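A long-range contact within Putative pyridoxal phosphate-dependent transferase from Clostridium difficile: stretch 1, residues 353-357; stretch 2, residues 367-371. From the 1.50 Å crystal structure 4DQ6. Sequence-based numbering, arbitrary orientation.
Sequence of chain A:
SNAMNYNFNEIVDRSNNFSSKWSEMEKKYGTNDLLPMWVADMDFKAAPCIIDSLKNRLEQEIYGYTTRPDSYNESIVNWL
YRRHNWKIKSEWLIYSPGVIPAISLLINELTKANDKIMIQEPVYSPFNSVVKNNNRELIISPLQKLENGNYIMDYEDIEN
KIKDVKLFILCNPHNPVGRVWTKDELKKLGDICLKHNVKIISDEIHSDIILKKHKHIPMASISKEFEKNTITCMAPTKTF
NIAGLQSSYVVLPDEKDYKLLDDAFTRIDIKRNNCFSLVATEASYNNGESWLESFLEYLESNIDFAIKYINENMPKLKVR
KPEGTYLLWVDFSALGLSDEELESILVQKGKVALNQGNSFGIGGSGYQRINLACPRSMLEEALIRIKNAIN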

# COMPACT_ATOMS: atom_id res chain seq x y z
N ALA A 353 11.42 5.19 26.27
CA ALA A 353 11.45 4.14 25.24
C ALA A 353 12.48 4.48 24.18
O ALA A 353 12.29 5.35 23.39
CB ALA A 353 10.07 4.01 24.62
N LEU A 354 13.60 3.76 24.21
CA LEU A 354 14.64 3.87 23.20
C LEU A 354 14.66 2.57 22.38
O LEU A 354 14.08 1.55 22.79
CB LEU A 354 16.01 4.03 23.89
CG LEU A 354 16.12 5.06 25.01
CD1 LEU A 354 17.56 5.10 25.52
CD2 LEU A 354 15.62 6.40 24.56
N ASN A 355 15.35 2.59 21.25
CA ASN A 355 15.50 1.33 20.47
C ASN A 355 16.68 0.55 21.01
O ASN A 355 17.85 1.04 20.97
CB ASN A 355 15.71 1.60 18.99
CG ASN A 355 14.46 2.02 18.27
OD1 ASN A 355 14.06 3.19 18.31
ND2 ASN A 355 13.92 1.11 17.46
N GLN A 356 16.44 -0.67 21.48
CA GLN A 356 17.52 -1.48 22.00
C GLN A 356 18.58 -1.77 20.92
O GLN A 356 18.25 -2.24 19.83
CB GLN A 356 16.97 -2.84 22.52
N GLY A 357 19.83 -1.56 21.24
CA GLY A 357 20.92 -1.80 20.30
C GLY A 357 20.99 -3.19 19.73
O GLY A 357 21.31 -3.34 18.54
N TYR A 367 24.38 -0.80 23.14
CA TYR A 367 23.95 0.48 22.60
C TYR A 367 22.44 0.66 22.74
O TYR A 367 21.71 -0.29 22.91
CB TYR A 367 24.29 0.53 21.10
CG TYR A 367 25.71 0.92 20.83
CD1 TYR A 367 26.69 -0.04 20.75
CD2 TYR A 367 26.06 2.25 20.59
CE1 TYR A 367 28.01 0.32 20.50
CE2 TYR A 367 27.39 2.61 20.33
CZ TYR A 367 28.31 1.65 20.27
OH TYR A 367 29.61 2.07 19.94
N GLN A 368 22.01 1.92 22.66
CA GLN A 368 20.61 2.29 22.46
C GLN A 368 20.57 3.39 21.42
O GLN A 368 21.45 4.24 21.37
CB GLN A 368 19.97 2.86 23.74
CG GLN A 368 20.06 1.91 24.92
CD GLN A 368 18.99 0.83 24.93
OE1 GLN A 368 17.83 1.12 24.56
NE2 GLN A 368 19.33 -0.38 25.42
N ARG A 369 19.53 3.36 20.60
CA ARG A 369 19.22 4.40 19.62
C ARG A 369 18.10 5.35 20.06
O ARG A 369 17.03 4.93 20.47
CB ARG A 369 18.88 3.76 18.28
CG ARG A 369 19.04 4.66 17.09
CD ARG A 369 18.29 4.16 15.87
NE ARG A 369 16.83 4.20 16.01
CZ ARG A 369 16.00 3.73 15.12
NH1 ARG A 369 16.46 3.12 14.00
NH2 ARG A 369 14.69 3.84 15.30
N ILE A 370 18.44 6.63 19.96
CA ILE A 370 17.61 7.72 20.43
C ILE A 370 17.19 8.64 19.26
O ILE A 370 18.03 9.14 18.53
CB ILE A 370 18.28 8.56 21.51
CG1 ILE A 370 18.95 7.68 22.58
CG2 ILE A 370 17.25 9.46 22.17
CD1 ILE A 370 19.74 8.40 23.64
N ASN A 371 15.88 8.81 19.12
CA ASN A 371 15.28 9.68 18.13
C ASN A 371 15.26 11.15 18.54
O ASN A 371 14.55 11.48 19.48
CB ASN A 371 13.89 9.17 17.77
CG ASN A 371 13.21 9.97 16.69
OD1 ASN A 371 13.55 11.13 16.40
ND2 ASN A 371 12.12 9.41 16.17
O HOH W 1 15.65 -0.23 25.01
O HOH W 2 15.58 5.63 17.98

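What joins the two backbones? The stretches run antiparallel, and Asn-355 and Arg-369 form the hydrogen-bonded pair at the centre. Asn-355 N donates to Arg-369 O at 3.0 Å, and Arg-369 N returns a bond to Asn-355 O at 2.9 Å; both are nearly straight. The same carbonyl oxygen, Asn-355 O, also receives a CA-H...O contact from Gln-368 CA at 3.4 Å. Beyond the non-hydrogen-bonded pair Gln-356 and Gln-368, Gly-357 N donates to Tyr-367 O at 2.8 Å, a more bent bond. Glycine suits this place, since a CB there would lie only 2.3 Å from Tyr-367 O.

How do the polar side chains of the central pair meet? Asn-355 and Arg-369 project from the same face of the sheet, and the long arginine reaches across toward the first stretch, and Asn-355 ND2 lies over one face of its guanidinium. Arg-369 NH2 makes a weak hydrogen bond to Asn-355 OD1 at 3.1 Å. Water 2 also links the pair, accepting from Arg-369 NE at 2.7 Å and lying 2.9 Å from Asn-355 OD1, an oxygen whose position is less certain.

What does Gln-368 do on the other face? Its side chain, with chi1 and chi2 both m, brings OE1 within 3.5 Å of Leu-354 CB and 3.7 Å of Gln-356 CA. Water 1 donates to both Gln-368 OE1, at 2.6 Å, and Leu-354 O, at 3.2 Å, tying this buried amide to the opposing backbone. Gln-356 is modelled only to CB, so its amide cannot be placed.

Where is the apolar packing? Leu-354 points toward the second stretch, its CD2 4.1 Å from Ile-370 CG1. These branched hydrocarbon side chains are both buried and add packing to a contact that covers 399 Å² in all, summed over both stretches.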